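Local coordinates for ferric vibriobactin ABC transporter, periplasmic ferric vibriobactin-binding protein (Vibrio cholerae, PDB 3R5T) that binds the iron-loaded siderophore vibriobactin in the periplasm and probably delivers it to an ABC transporter for uptake, at residues P23-T29 / A42-A48; V77-Y83 / L106-I110; L225-T230 / P253-Q259. Where two conformers were deposited one is given. Residues are numbered along the deposited sequence.

Interaction 1: residues P23-T29 / A42-A48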
ATOM      1  N   PRO A  23     -22.276   6.000   5.994  1.00 18.78           N
ATOM      2  CA  PRO A  23     -21.864   4.766   6.663  1.00 17.29           C
ATOM      3  C   PRO A  23     -21.357   4.987   8.087  1.00 18.82           C
ATOM      4  O   PRO A  23     -20.532   5.871   8.344  1.00 20.30           O
ATOM      5  CB  PRO A  23     -20.725   4.262   5.776  1.00 18.04           C
ATOM      6  CG  PRO A  23     -21.063   4.783   4.421  1.00 20.74           C
ATOM      7  CD  PRO A  23     -21.656   6.148   4.665  1.00 18.74           C
ATOM      8  N   LYS A  24     -21.854   4.167   9.009  1.00 16.49           N
ATOM      9  CA  LYS A  24     -21.382   4.201  10.387  1.00 15.41           C
ATOM     10  C   LYS A  24     -20.816   2.844  10.853  1.00 16.84           C
ATOM     11  O   LYS A  24     -20.223   2.744  11.929  1.00 19.98           O
ATOM     12  CB  LYS A  24     -22.518   4.653  11.316  1.00 21.64           C
ATOM     13  CG  LYS A  24     -23.038   6.062  10.995  1.00 22.40           C
ATOM     14  CD  LYS A  24     -21.940   7.099  11.215  1.00 22.60           C
ATOM     15  CE  LYS A  24     -22.277   8.475  10.607  1.00 30.34           C
ATOM     16  NZ  LYS A  24     -23.540   9.054  11.139  1.00 34.47           N
ATOM     17  N   ARG A  25     -20.987   1.801  10.043  1.00 15.59           N
ATOM     18  CA  ARG A  25     -20.535   0.464  10.424  1.00 16.35           C
ATOM     19  C   ARG A  25     -19.908  -0.168   9.203  1.00 18.30           C
ATOM     20  O   ARG A  25     -20.555  -0.936   8.490  1.00 18.64           O
ATOM     21  CB  ARG A  25     -21.699  -0.409  10.931  1.00 17.51           C
ATOM     22  CG  ARG A  25     -22.390   0.118  12.180  1.00 21.91           C
ATOM     23  CD  ARG A  25     -21.865  -0.548  13.450  1.00 26.89           C
ATOM     24  NE  ARG A  25     -21.908  -2.015  13.421  1.00 23.80           N
ATOM     25  CZ  ARG A  25     -21.153  -2.780  14.202  1.00 25.03           C
ATOM     26  NH1 ARG A  25     -20.338  -2.210  15.076  1.00 25.43           N
ATOM     27  NH2 ARG A  25     -21.218  -4.107  14.126  1.00 29.53           N
ATOM     28  N   ILE A  26     -18.653   0.179   8.947  1.00 17.76           N
ATOM     29  CA  ILE A  26     -17.995  -0.224   7.708  1.00 16.89           C
ATOM     30  C   ILE A  26     -17.245  -1.545   7.894  1.00 15.48           C
ATOM     31  O   ILE A  26     -16.503  -1.703   8.854  1.00 15.97           O
ATOM     32  CB  ILE A  26     -16.988   0.850   7.236  1.00 16.16           C
ATOM     33  CG1 ILE A  26     -17.671   2.215   7.072  1.00 14.22           C
ATOM     34  CG2 ILE A  26     -16.304   0.411   5.954  1.00 16.15           C
ATOM     35  CD1 ILE A  26     -16.710   3.395   7.061  1.00 14.81           C
ATOM     36  N   LEU A  27     -17.440  -2.466   6.954  1.00 17.03           N
ATOM     37  CA  LEU A  27     -16.774  -3.772   6.978  1.00 15.36           C
ATOM     38  C   LEU A  27     -15.828  -3.867   5.789  1.00 16.27           C
ATOM     39  O   LEU A  27     -16.246  -3.731   4.636  1.00 16.73           O
ATOM     40  CB  LEU A  27     -17.810  -4.913   6.922  1.00 14.09           C
ATOM     41  CG  LEU A  27     -17.257  -6.323   7.147  1.00 15.10           C
ATOM     42  CD1 LEU A  27     -18.259  -7.185   7.879  1.00 16.49           C
ATOM     43  CD2 LEU A  27     -16.857  -6.925   5.828  1.00 16.45           C
ATOM     44  N   SER A  28     -14.548  -4.093   6.067  1.00 14.16           N
ATOM     45  CA  SER A  28     -13.588  -4.210   4.982  1.00 14.46           C
ATOM     46  C   SER A  28     -13.294  -5.657   4.650  1.00 15.59           C
ATOM     47  O   SER A  28     -12.967  -6.454   5.547  1.00 15.63           O
ATOM     48  CB  SER A  28     -12.279  -3.514   5.336  1.00 15.15           C
ATOM     49  OG  SER A  28     -11.334  -3.757   4.310  1.00 15.06           O
ATOM     50  N   THR A  29     -13.437  -6.006   3.373  1.00 16.42           N
ATOM     51  CA  THR A  29     -13.092  -7.357   2.926  1.00 15.74           C
ATOM     52  C   THR A  29     -11.672  -7.472   2.386  1.00 16.19           C
ATOM     53  O   THR A  29     -11.274  -8.553   1.938  1.00 16.41           O
ATOM     54  CB  THR A  29     -14.060  -7.901   1.838  1.00 15.15           C
ATOM     55  OG1 THR A  29     -13.871  -7.187   0.603  1.00 14.76           O
ATOM     56  CG2 THR A  29     -15.516  -7.758   2.285  1.00 15.60           C
ATOM     57  N   ALA A  42     -12.174   6.397   9.605  1.00 16.45           N
ATOM     58  CA  ALA A  42     -13.486   5.896   9.214  1.00 16.59           C
ATOM     59  C   ALA A  42     -13.920   4.816  10.209  1.00 15.76           C
ATOM     60  O   ALA A  42     -13.087   4.111  10.779  1.00 16.94           O
ATOM     61  CB  ALA A  42     -13.451   5.325   7.806  1.00 17.17           C
ATOM     62  N   PRO A  43     -15.228   4.704  10.426  1.00 15.34           N
ATOM     63  CA  PRO A  43     -15.751   3.748  11.409  1.00 16.66           C
ATOM     64  C   PRO A  43     -15.761   2.330  10.865  1.00 18.50           C
ATOM     65  O   PRO A  43     -16.816   1.718  10.651  1.00 19.49           O
ATOM     66  CB  PRO A  43     -17.168   4.255  11.662  1.00 19.04           C
ATOM     67  CG  PRO A  43     -17.534   5.001  10.395  1.00 18.70           C
ATOM     68  CD  PRO A  43     -16.272   5.609   9.906  1.00 15.76           C
ATOM     69  N   VAL A  44     -14.559   1.816  10.615  1.00 15.11           N
ATOM     70  CA  VAL A  44     -14.401   0.434  10.186  1.00 15.35           C
ATOM     71  C   VAL A  44     -14.487  -0.459  11.416  1.00 19.71           C
ATOM     72  O   VAL A  44     -13.764  -0.280  12.398  1.00 23.24           O
ATOM     73  CB  VAL A  44     -13.101   0.190   9.346  1.00 16.19           C
ATOM     74  CG1 VAL A  44     -11.858   0.704  10.076  1.00 17.92           C
ATOM     75  CG2 VAL A  44     -12.990  -1.295   8.975  1.00 16.36           C
ATOM     76  N   ILE A  45     -15.421  -1.386  11.375  1.00 16.33           N
ATOM     77  CA  ILE A  45     -15.726  -2.152  12.577  1.00 17.88           C
ATOM     78  C   ILE A  45     -15.272  -3.615  12.492  1.00 16.93           C
ATOM     79  O   ILE A  45     -15.306  -4.340  13.485  1.00 19.05           O
ATOM     80  CB  ILE A  45     -17.220  -1.980  13.011  1.00 19.04           C
ATOM     81  CG1 ILE A  45     -18.166  -2.270  11.847  1.00 21.66           C
ATOM     82  CG2 ILE A  45     -17.455  -0.563  13.514  1.00 17.49           C
ATOM     83  CD1 ILE A  45     -18.311  -3.737  11.499  1.00 22.69           C
ATOM     84  N   ALA A  46     -14.785  -4.013  11.319  1.00 17.04           N
ATOM     85  CA  ALA A  46     -14.346  -5.384  11.102  1.00 17.96           C
ATOM     86  C   ALA A  46     -13.558  -5.419   9.810  1.00 17.38           C
ATOM     87  O   ALA A  46     -13.824  -4.638   8.898  1.00 16.32           O
ATOM     88  CB  ALA A  46     -15.549  -6.340  11.032  1.00 19.15           C
ATOM     89  N   SER A  47     -12.562  -6.291   9.746  1.00 17.13           N
ATOM     90  CA  SER A  47     -11.740  -6.409   8.549  1.00 16.01           C
ATOM     91  C   SER A  47     -11.277  -7.834   8.338  1.00 16.84           C
ATOM     92  O   SER A  47     -10.844  -8.501   9.282  1.00 16.74           O
ATOM     93  CB  SER A  47     -10.513  -5.496   8.648  1.00 14.37           C
ATOM     94  OG  SER A  47      -9.632  -5.716   7.560  1.00 14.77           O
ATOM     95  N   ALA A  48     -11.355  -8.286   7.089  1.00 18.27           N
ATOM     96  CA  ALA A  48     -10.660  -9.504   6.699  1.00 17.78           C
ATOM     97  C   ALA A  48      -9.148  -9.326   6.837  1.00 14.54           C
ATOM     98  O   ALA A  48      -8.639  -8.210   7.017  1.00 14.74           O
ATOM     99  CB  ALA A  48     -11.046  -9.923   5.266  1.00 15.82           C
TER
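Ile26, with the largest area covered, is the apolar centre. Ile26 CD1 lies 3.9 Å from Ala42 CB and 3.6 Å from Pro43 CD, and Ile26 CB is 4.5 Å from Val44 CB. Helix 31-39 covers this face, with Leu37 on Val44 and Ala42. Leu27 CD1 is 4.2 Å from Ala46 CB on the opposite face, and both residues touch Leu71 of strand 69-73. The backbones are joined by four near-straight hydrogen bonds. Ile26 N donates to Pro43 O (2.9 Å) and Ile45 N to Ile26 O (2.8 Å). Ser28 N donates to Ala46 O (3.0 Å) and Ala48 N to Ser28 O (2.9 Å). Further out, Thr34 hydrogen-bonds to the hydroxyls of Ser28 and Ser47. At the outer edge Ile45 CB packs over one face of the Arg25 guanidinium; Arg25 NH2 hydrogen-bonds to Glu85 O. Strands 26-28 and 44-48 run parallel, 21° apart. With helix 31-39 they form a beta-alpha-beta unit in one lobe of this periplasmic binding protein.

Interaction 2: residues V77-Y83 / L106-I110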
ATOM      1  N   VAL A  77     -14.486 -15.855   1.969  1.00 19.83           N
ATOM      2  CA  VAL A  77     -15.448 -14.915   2.574  1.00 17.99           C
ATOM      3  C   VAL A  77     -16.474 -15.647   3.453  1.00 20.12           C
ATOM      4  O   VAL A  77     -17.152 -16.561   2.990  1.00 21.16           O
ATOM      5  CB  VAL A  77     -16.188 -14.077   1.522  1.00 17.70           C
ATOM      6  CG1 VAL A  77     -17.260 -13.221   2.188  1.00 16.48           C
ATOM      7  CG2 VAL A  77     -15.214 -13.194   0.774  1.00 17.23           C
ATOM      8  N   ASP A  78     -16.584 -15.230   4.712  1.00 19.69           N
ATOM      9  CA  ASP A  78     -17.534 -15.824   5.650  1.00 20.27           C
ATOM     10  C   ASP A  78     -18.800 -14.967   5.688  1.00 20.57           C
ATOM     11  O   ASP A  78     -18.867 -13.935   6.373  1.00 18.28           O
ATOM     12  CB  ASP A  78     -16.885 -15.946   7.036  1.00 19.00           C
ATOM     13  CG  ASP A  78     -17.787 -16.617   8.065  1.00 22.07           C
ATOM     14  OD1 ASP A  78     -19.015 -16.676   7.855  1.00 22.46           O
ATOM     15  OD2 ASP A  78     -17.254 -17.086   9.096  1.00 26.89           O
ATOM     16  N   LEU A  79     -19.803 -15.366   4.919  1.00 19.61           N
ATOM     17  CA  LEU A  79     -21.013 -14.549   4.816  1.00 19.66           C
ATOM     18  C   LEU A  79     -21.766 -14.439   6.142  1.00 20.54           C
ATOM     19  O   LEU A  79     -22.355 -13.393   6.422  1.00 20.98           O
ATOM     20  CB  LEU A  79     -21.957 -15.099   3.747  1.00 19.36           C
ATOM     21  CG  LEU A  79     -21.414 -15.004   2.313  1.00 20.82           C
ATOM     22  CD1 LEU A  79     -22.346 -15.748   1.367  1.00 22.62           C
ATOM     23  CD2 LEU A  79     -21.219 -13.547   1.880  1.00 21.53           C
ATOM     24  N   GLU A  80     -21.763 -15.504   6.942  1.00 20.96           N
ATOM     25  CA  GLU A  80     -22.438 -15.454   8.238  1.00 19.53           C
ATOM     26  C   GLU A  80     -21.838 -14.320   9.064  1.00 19.28           C
ATOM     27  O   GLU A  80     -22.562 -13.550   9.688  1.00 20.03           O
ATOM     28  CB  GLU A  80     -22.305 -16.789   8.970  1.00 19.44           C
ATOM     29  CG  GLU A  80     -22.852 -16.761  10.385  1.00 23.81           C
ATOM     30  CD  GLU A  80     -22.738 -18.110  11.059  1.00 24.55           C
ATOM     31  OE1 GLU A  80     -23.124 -19.124  10.428  1.00 24.57           O
ATOM     32  OE2 GLU A  80     -22.267 -18.168  12.221  1.00 25.84           O
ATOM     33  N   SER A  81     -20.518 -14.223   9.057  1.00 21.16           N
ATOM     34  CA  SER A  81     -19.851 -13.191   9.835  0.56 23.10           C
ATOM     35  C   SER A  81     -20.247 -11.800   9.346  1.00 21.46           C
ATOM     36  O   SER A  81     -20.454 -10.896  10.156  1.00 22.95           O
ATOM     37  CB  SER A  81     -18.330 -13.383   9.838  0.56 24.67           C
ATOM     38  OG  SER A  81     -17.757 -13.174   8.558  0.56 23.09           O
ATOM     39  N   VAL A  82     -20.386 -11.633   8.033  1.00 20.26           N
ATOM     40  CA  VAL A  82     -20.818 -10.330   7.498  1.00 19.51           C
ATOM     41  C   VAL A  82     -22.234  -9.983   7.983  1.00 22.92           C
ATOM     42  O   VAL A  82     -22.478  -8.871   8.451  1.00 23.49           O
ATOM     43  CB  VAL A  82     -20.764 -10.281   5.957  1.00 18.46           C
ATOM     44  CG1 VAL A  82     -21.175  -8.885   5.461  1.00 16.95           C
ATOM     45  CG2 VAL A  82     -19.359 -10.599   5.482  1.00 20.03           C
ATOM     46  N   TYR A  83     -23.163 -10.930   7.868  1.00 22.42           N
ATOM     47  CA  TYR A  83     -24.527 -10.731   8.354  1.00 22.61           C
ATOM     48  C   TYR A  83     -24.525 -10.327   9.829  1.00 23.67           C
ATOM     49  O   TYR A  83     -25.211  -9.380  10.224  1.00 24.69           O
ATOM     50  CB  TYR A  83     -25.381 -11.997   8.165  1.00 24.52           C
ATOM     51  CG  TYR A  83     -25.975 -12.158   6.781  1.00 26.29           C
ATOM     52  CD1 TYR A  83     -27.190 -11.559   6.445  1.00 27.86           C
ATOM     53  CD2 TYR A  83     -25.326 -12.907   5.809  1.00 26.30           C
ATOM     54  CE1 TYR A  83     -27.736 -11.711   5.176  1.00 26.93           C
ATOM     55  CE2 TYR A  83     -25.857 -13.059   4.543  1.00 25.51           C
ATOM     56  CZ  TYR A  83     -27.054 -12.450   4.225  1.00 27.31           C
ATOM     57  OH  TYR A  83     -27.568 -12.603   2.956  1.00 26.66           O
ATOM     58  N   LEU A 106     -23.130 -11.445  -3.733  1.00 25.20           N
ATOM     59  CA  LEU A 106     -23.542 -11.996  -2.445  1.00 24.47           C
ATOM     60  C   LEU A 106     -23.455 -10.942  -1.349  1.00 20.48           C
ATOM     61  O   LEU A 106     -24.327 -10.854  -0.485  1.00 22.44           O
ATOM     62  CB  LEU A 106     -22.720 -13.240  -2.078  1.00 21.74           C
ATOM     63  CG  LEU A 106     -22.996 -14.476  -2.930  1.00 27.31           C
ATOM     64  CD1 LEU A 106     -21.874 -15.517  -2.810  1.00 27.42           C
ATOM     65  CD2 LEU A 106     -24.337 -15.079  -2.528  1.00 28.75           C
ATOM     66  N   LEU A 107     -22.419 -10.106  -1.407  1.00 25.22           N
ATOM     67  CA  LEU A 107     -22.209  -9.085  -0.388  1.00 22.43           C
ATOM     68  C   LEU A 107     -23.221  -7.942  -0.506  1.00 23.83           C
ATOM     69  O   LEU A 107     -23.716  -7.431   0.497  1.00 23.18           O
ATOM     70  CB  LEU A 107     -20.783  -8.544  -0.471  1.00 18.31           C
ATOM     71  CG  LEU A 107     -19.681  -9.561  -0.133  1.00 17.88           C
ATOM     72  CD1 LEU A 107     -18.332  -9.081  -0.633  1.00 15.35           C
ATOM     73  CD2 LEU A 107     -19.641  -9.827   1.370  1.00 21.02           C
ATOM     74  N   GLN A 108     -23.524  -7.545  -1.736  1.00 21.33           N
ATOM     75  CA  GLN A 108     -24.475  -6.461  -1.977  1.00 24.50           C
ATOM     76  C   GLN A 108     -25.872  -6.821  -1.467  1.00 24.79           C
ATOM     77  O   GLN A 108     -26.673  -5.938  -1.163  1.00 25.62           O
ATOM     78  CB  GLN A 108     -24.488  -6.086  -3.464  1.00 26.27           C
ATOM     79  CG  GLN A 108     -25.491  -4.997  -3.857  1.00 26.78           C
ATOM     80  CD  GLN A 108     -25.166  -3.618  -3.294  1.00 25.92           C
ATOM     81  OE1 GLN A 108     -24.004  -3.191  -3.236  1.00 21.93           O
ATOM     82  NE2 GLN A 108     -26.212  -2.899  -2.896  1.00 27.41           N
ATOM     83  N   ALA A 109     -26.163  -8.117  -1.364  1.00 26.99           N
ATOM     84  CA  ALA A 109     -27.431  -8.569  -0.799  1.00 26.71           C
ATOM     85  C   ALA A 109     -27.519  -8.223   0.681  1.00 24.21           C
ATOM     86  O   ALA A 109     -28.615  -8.185   1.254  1.00 26.99           O
ATOM     87  CB  ALA A 109     -27.603 -10.079  -1.006  1.00 27.90           C
ATOM     88  N   ILE A 110     -26.367  -7.982   1.298  1.00 22.94           N
ATOM     89  CA  ILE A 110     -26.280  -7.695   2.726  1.00 22.76           C
ATOM     90  C   ILE A 110     -26.241  -6.207   3.049  1.00 23.46           C
ATOM     91  O   ILE A 110     -26.926  -5.746   3.958  1.00 24.76           O
ATOM     92  CB  ILE A 110     -25.030  -8.351   3.351  1.00 23.63           C
ATOM     93  CG1 ILE A 110     -24.948  -9.831   2.957  1.00 26.99           C
ATOM     94  CG2 ILE A 110     -25.038  -8.159   4.865  1.00 25.28           C
ATOM     95  CD1 ILE A 110     -23.722 -10.559   3.500  1.00 26.63           C
TER
HETATM   96  O   HOH W   1     -25.766 -12.976   0.806  1.00 27.32           O
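Ile110 is the main bump. Its side chain points at the 77-83 segment and fills a hollow lined by Leu79, Val82 and Tyr83. The tip, Ile110 CD1, meets all three: Leu79 CD2 at 4.2 Å, Val82 CG1 at 3.6 Å and Tyr83 CE2 at 3.4 Å. Ile110 CD1 sits over the face of the Tyr83 ring, 3.9 Å from the centroid, which makes a CH-pi contact. Leu107 is the second bump. Leu107 CD2 reaches between Val77 CG1 (4.2 Å), Leu79 CD2 (4.1 Å) and Val82 CG2 (4.2 Å). Leu79 thus touches both bumps, and Leu79 CD1 also meets Leu106 CD1 at 4.2 Å. No direct hydrogen bond crosses. One water bridges the segments instead, 2.8 Å from Tyr83 OH and donating to Leu106 O at 2.9 Å. Asp78 is the N-cap of the helix, and Asp78 OD1 accepts from Ser81 N at 3.1 Å. Val82 touches Trp72 and Ile90, and Leu107 touches Val92, so the contact rests on strands 69-73 and 89-93. The start of helix 79-85 packs against the end of helix 104-108 and the turn after it, on the parallel sheet of an alpha/beta lobe, as in the bacterial solute-binding protein 8 family.

Interaction 3: residues L225-T230 / P253-Q259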
ATOM      1  N   LEU A 225      18.416  -4.184 -14.231  1.00 20.11           N
ATOM      2  CA  LEU A 225      18.070  -2.928 -13.558  1.00 21.51           C
ATOM      3  C   LEU A 225      19.261  -1.963 -13.555  1.00 24.86           C
ATOM      4  O   LEU A 225      20.402  -2.362 -13.317  1.00 25.66           O
ATOM      5  CB  LEU A 225      17.563  -3.203 -12.137  1.00 20.82           C
ATOM      6  CG  LEU A 225      16.238  -3.958 -12.079  1.00 24.57           C
ATOM      7  CD1 LEU A 225      15.948  -4.449 -10.661  1.00 25.25           C
ATOM      8  CD2 LEU A 225      15.114  -3.072 -12.577  1.00 24.04           C
ATOM      9  N   GLN A 226      19.005  -0.688 -13.831  1.00 25.07           N
ATOM     10  CA  GLN A 226      20.114   0.246 -13.998  1.00 28.49           C
ATOM     11  C   GLN A 226      20.304   1.242 -12.855  1.00 26.72           C
ATOM     12  O   GLN A 226      21.348   1.901 -12.773  1.00 26.98           O
ATOM     13  CB  GLN A 226      19.995   0.999 -15.328  1.00 30.73           C
ATOM     14  CG  GLN A 226      19.996   0.110 -16.570  1.00 36.86           C
ATOM     15  CD  GLN A 226      21.384  -0.397 -16.956  1.00 42.57           C
ATOM     16  OE1 GLN A 226      21.629  -0.739 -18.116  1.00 46.55           O
ATOM     17  NE2 GLN A 226      22.293  -0.446 -15.989  1.00 41.04           N
ATOM     18  N   ALA A 227      19.314   1.357 -11.979  1.00 21.92           N
ATOM     19  CA  ALA A 227      19.386   2.377 -10.938  1.00 25.77           C
ATOM     20  C   ALA A 227      20.549   2.157  -9.973  1.00 25.48           C
ATOM     21  O   ALA A 227      20.948   1.023  -9.664  1.00 23.36           O
ATOM     22  CB  ALA A 227      18.061   2.498 -10.181  1.00 21.92           C
ATOM     23  N   GLU A 228      21.072   3.276  -9.492  1.00 24.50           N
ATOM     24  CA  GLU A 228      22.206   3.306  -8.591  1.00 26.58           C
ATOM     25  C   GLU A 228      21.823   2.935  -7.165  1.00 24.81           C
ATOM     26  O   GLU A 228      22.693   2.680  -6.333  1.00 24.85           O
ATOM     27  CB  GLU A 228      22.828   4.702  -8.598  1.00 28.19           C
ATOM     28  CG  GLU A 228      23.385   5.124  -9.952  1.00 30.21           C
ATOM     29  CD  GLU A 228      22.445   5.999 -10.788  1.00 29.70           C
ATOM     30  OE1 GLU A 228      21.197   5.871 -10.707  1.00 27.23           O
ATOM     31  OE2 GLU A 228      22.979   6.831 -11.556  1.00 32.69           O
ATOM     32  N   THR A 229      20.522   2.914  -6.892  1.00 21.59           N
ATOM     33  CA  THR A 229      20.007   2.610  -5.565  1.00 22.45           C
ATOM     34  C   THR A 229      18.839   1.641  -5.695  1.00 19.31           C
ATOM     35  O   THR A 229      18.042   1.746  -6.622  1.00 17.92           O
ATOM     36  CB  THR A 229      19.559   3.892  -4.833  1.00 24.32           C
ATOM     37  OG1 THR A 229      20.706   4.728  -4.613  1.00 24.36           O
ATOM     38  CG2 THR A 229      18.907   3.566  -3.491  1.00 23.82           C
ATOM     39  N   THR A 230      18.763   0.674  -4.784  1.00 18.88           N
ATOM     40  CA  THR A 230      17.652  -0.266  -4.750  1.00 20.86           C
ATOM     41  C   THR A 230      17.027  -0.292  -3.366  1.00 19.01           C
ATOM     42  O   THR A 230      17.731  -0.403  -2.365  1.00 20.72           O
ATOM     43  CB  THR A 230      18.108  -1.710  -5.090  1.00 19.00           C
ATOM     44  OG1 THR A 230      18.493  -1.784  -6.467  1.00 21.34           O
ATOM     45  CG2 THR A 230      16.967  -2.728  -4.814  1.00 15.03           C
ATOM     46  N   PRO A 253      24.290  -1.903 -10.622  1.00 26.52           N
ATOM     47  CA  PRO A 253      24.856  -0.637 -10.158  1.00 27.88           C
ATOM     48  C   PRO A 253      24.613  -0.378  -8.672  1.00 25.29           C
ATOM     49  O   PRO A 253      25.514   0.104  -7.982  1.00 29.86           O
ATOM     50  CB  PRO A 253      24.139   0.408 -11.024  1.00 30.50           C
ATOM     51  CG  PRO A 253      23.767  -0.339 -12.271  1.00 28.80           C
ATOM     52  CD  PRO A 253      23.464  -1.744 -11.832  1.00 29.51           C
ATOM     53  N   SER A 254      23.423  -0.717  -8.175  1.00 21.04           N
ATOM     54  CA  SER A 254      23.114  -0.477  -6.770  1.00 23.22           C
ATOM     55  C   SER A 254      23.938  -1.360  -5.828  1.00 25.15           C
ATOM     56  O   SER A 254      24.318  -0.929  -4.738  1.00 25.79           O
ATOM     57  CB  SER A 254      21.615  -0.641  -6.525  1.00 21.69           C
ATOM     58  OG  SER A 254      21.182  -1.934  -6.919  1.00 23.85           O
ATOM     59  N   ILE A 255      24.212  -2.593  -6.249  1.00 25.74           N
ATOM     60  CA  ILE A 255      25.099  -3.485  -5.497  1.00 25.97           C
ATOM     61  C   ILE A 255      26.569  -3.050  -5.584  1.00 27.65           C
ATOM     62  O   ILE A 255      27.280  -3.036  -4.582  1.00 28.25           O
ATOM     63  CB  ILE A 255      24.912  -4.961  -5.921  1.00 24.28           C
ATOM     64  CG1 ILE A 255      23.547  -5.462  -5.443  1.00 21.96           C
ATOM     65  CG2 ILE A 255      26.012  -5.822  -5.343  1.00 27.47           C
ATOM     66  CD1 ILE A 255      23.213  -6.871  -5.922  1.00 25.32           C
ATOM     67  N   GLN A 256      27.019  -2.667  -6.774  1.00 27.35           N
ATOM     68  CA  GLN A 256      28.375  -2.153  -6.926  1.00 31.57           C
ATOM     69  C   GLN A 256      28.616  -0.954  -6.008  1.00 32.86           C
ATOM     70  O   GLN A 256      29.676  -0.836  -5.391  1.00 36.38           O
ATOM     71  CB  GLN A 256      28.645  -1.786  -8.384  1.00 34.79           C
ATOM     72  CG  GLN A 256      28.724  -3.000  -9.298  1.00 40.95           C
ATOM     73  CD  GLN A 256      28.878  -2.622 -10.760  1.00 47.60           C
ATOM     74  OE1 GLN A 256      28.278  -1.655 -11.230  1.00 50.52           O
ATOM     75  NE2 GLN A 256      29.679  -3.391 -11.490  1.00 49.38           N
ATOM     76  N   ARG A 257      27.622  -0.078  -5.898  1.00 32.10           N
ATOM     77  CA  ARG A 257      27.749   1.110  -5.059  1.00 34.00           C
ATOM     78  C   ARG A 257      27.324   0.862  -3.613  1.00 32.11           C
ATOM     79  O   ARG A 257      27.358   1.777  -2.786  1.00 30.84           O
ATOM     80  CB  ARG A 257      26.942   2.269  -5.640  1.00 37.00           C
ATOM     81  CG  ARG A 257      27.340   2.661  -7.052  1.00 40.39           C
ATOM     82  CD  ARG A 257      26.312   3.607  -7.660  1.00 44.27           C
ATOM     83  NE  ARG A 257      26.765   4.171  -8.930  1.00 48.10           N
ATOM     84  CZ  ARG A 257      26.803   3.494 -10.074  1.00 50.18           C
ATOM     85  NH1 ARG A 257      26.425   2.222 -10.108  1.00 50.13           N
ATOM     86  NH2 ARG A 257      27.225   4.087 -11.183  1.00 51.95           N
ATOM     87  N   LYS A 258      26.934  -0.374  -3.311  1.00 32.03           N
ATOM     88  CA  LYS A 258      26.449  -0.717  -1.981  1.00 33.07           C
ATOM     89  C   LYS A 258      25.375   0.282  -1.557  1.00 31.35           C
ATOM     90  O   LYS A 258      25.440   0.894  -0.489  1.00 33.12           O
ATOM     91  CB  LYS A 258      27.594  -0.781  -0.968  1.00 38.94           C
ATOM     92  CG  LYS A 258      28.452  -2.033  -1.098  1.00 42.66           C
ATOM     93  CD  LYS A 258      29.454  -2.141   0.041  1.00 45.53           C
ATOM     94  CE  LYS A 258      30.317  -3.378  -0.110  1.00 48.08           C
ATOM     95  NZ  LYS A 258      31.064  -3.362  -1.398  1.00 49.81           N
ATOM     96  N   GLN A 259      24.394   0.458  -2.430  1.00 27.13           N
ATOM     97  CA  GLN A 259      23.249   1.286  -2.113  1.00 24.12           C
ATOM     98  C   GLN A 259      21.985   0.458  -2.255  1.00 22.17           C
ATOM     99  O   GLN A 259      21.085   0.770  -3.041  1.00 19.55           O
ATOM    100  CB  GLN A 259      23.236   2.552  -2.977  1.00 25.08           C
ATOM    101  CG  GLN A 259      24.304   3.558  -2.515  1.00 23.58           C
ATOM    102  CD  GLN A 259      24.601   4.685  -3.498  1.00 28.47           C
ATOM    103  OE1 GLN A 259      25.444   5.537  -3.219  1.00 31.61           O
ATOM    104  NE2 GLN A 259      23.943   4.683  -4.648  1.00 30.59           N
TER
HETATM  105  O   HOH W   2      19.858  -1.488  -9.795  1.00 25.49           O
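This contact joins the start of strand 229-233 to the short helix 253-256 and the turn leading into strand 260-264. These two strands are neighbours in the mixed sheet of an alpha/beta lobe; helix 253-256 leads into the second. Glu228, Pro253 and Gln259 have the most surface covered. Pro253 packs against the backbone of 225-227: Pro253 CD is 3.5 Å from Leu225 O, CG 3.3 Å from Gln226 O and CB 3.5 Å from Ala227 O. Glu228 CG lies over one face of the Arg257 guanidinium, 3.7 Å from Arg257 NE, while Glu228 OE1 takes a hydrogen bond from Arg164 N. Gln259 uses both side chain and backbone. Gln259 NE2 donates to Glu228 O at 2.9 Å, and Gln259 O accepts from Thr230 N at 2.9 Å, which begins the parallel pairing of the strands. A Schellman motif with positive phi at Lys258 ends the helix and turns the chain toward Gln259. Ser254 CA makes a CA-H...O contact with Glu228 O. A water donates to Ala227 O at 2.7 Å and lies 3.2 Å from Ser254 OG.

In the fold
Interactions 1 and 2 belong to the same lobe, with centres about 13 Å apart. They touch by packing: Leu27 CD1 lies 4.1 Å from Val82 CA, and Thr29 CG2 4.3 Å from Leu107 CD1. Interaction 1 is mostly buried and lies within the sheet, so main-chain hydrogen bonds dominate. Interaction 2 packs on that sheet, is only partly buried, and relies on apolar side chains plus one water. Interaction 3 lies across the chain's centre, about 42 Å from interaction 1, centre to centre. Also partly buried, it ties strand 229-233 of the other sheet to helix 253-256 and the turn into edge strand 260-264, with side-chain and main-chain hydrogen bonds and proline packing. The bound vibriobactin sits between the lobes.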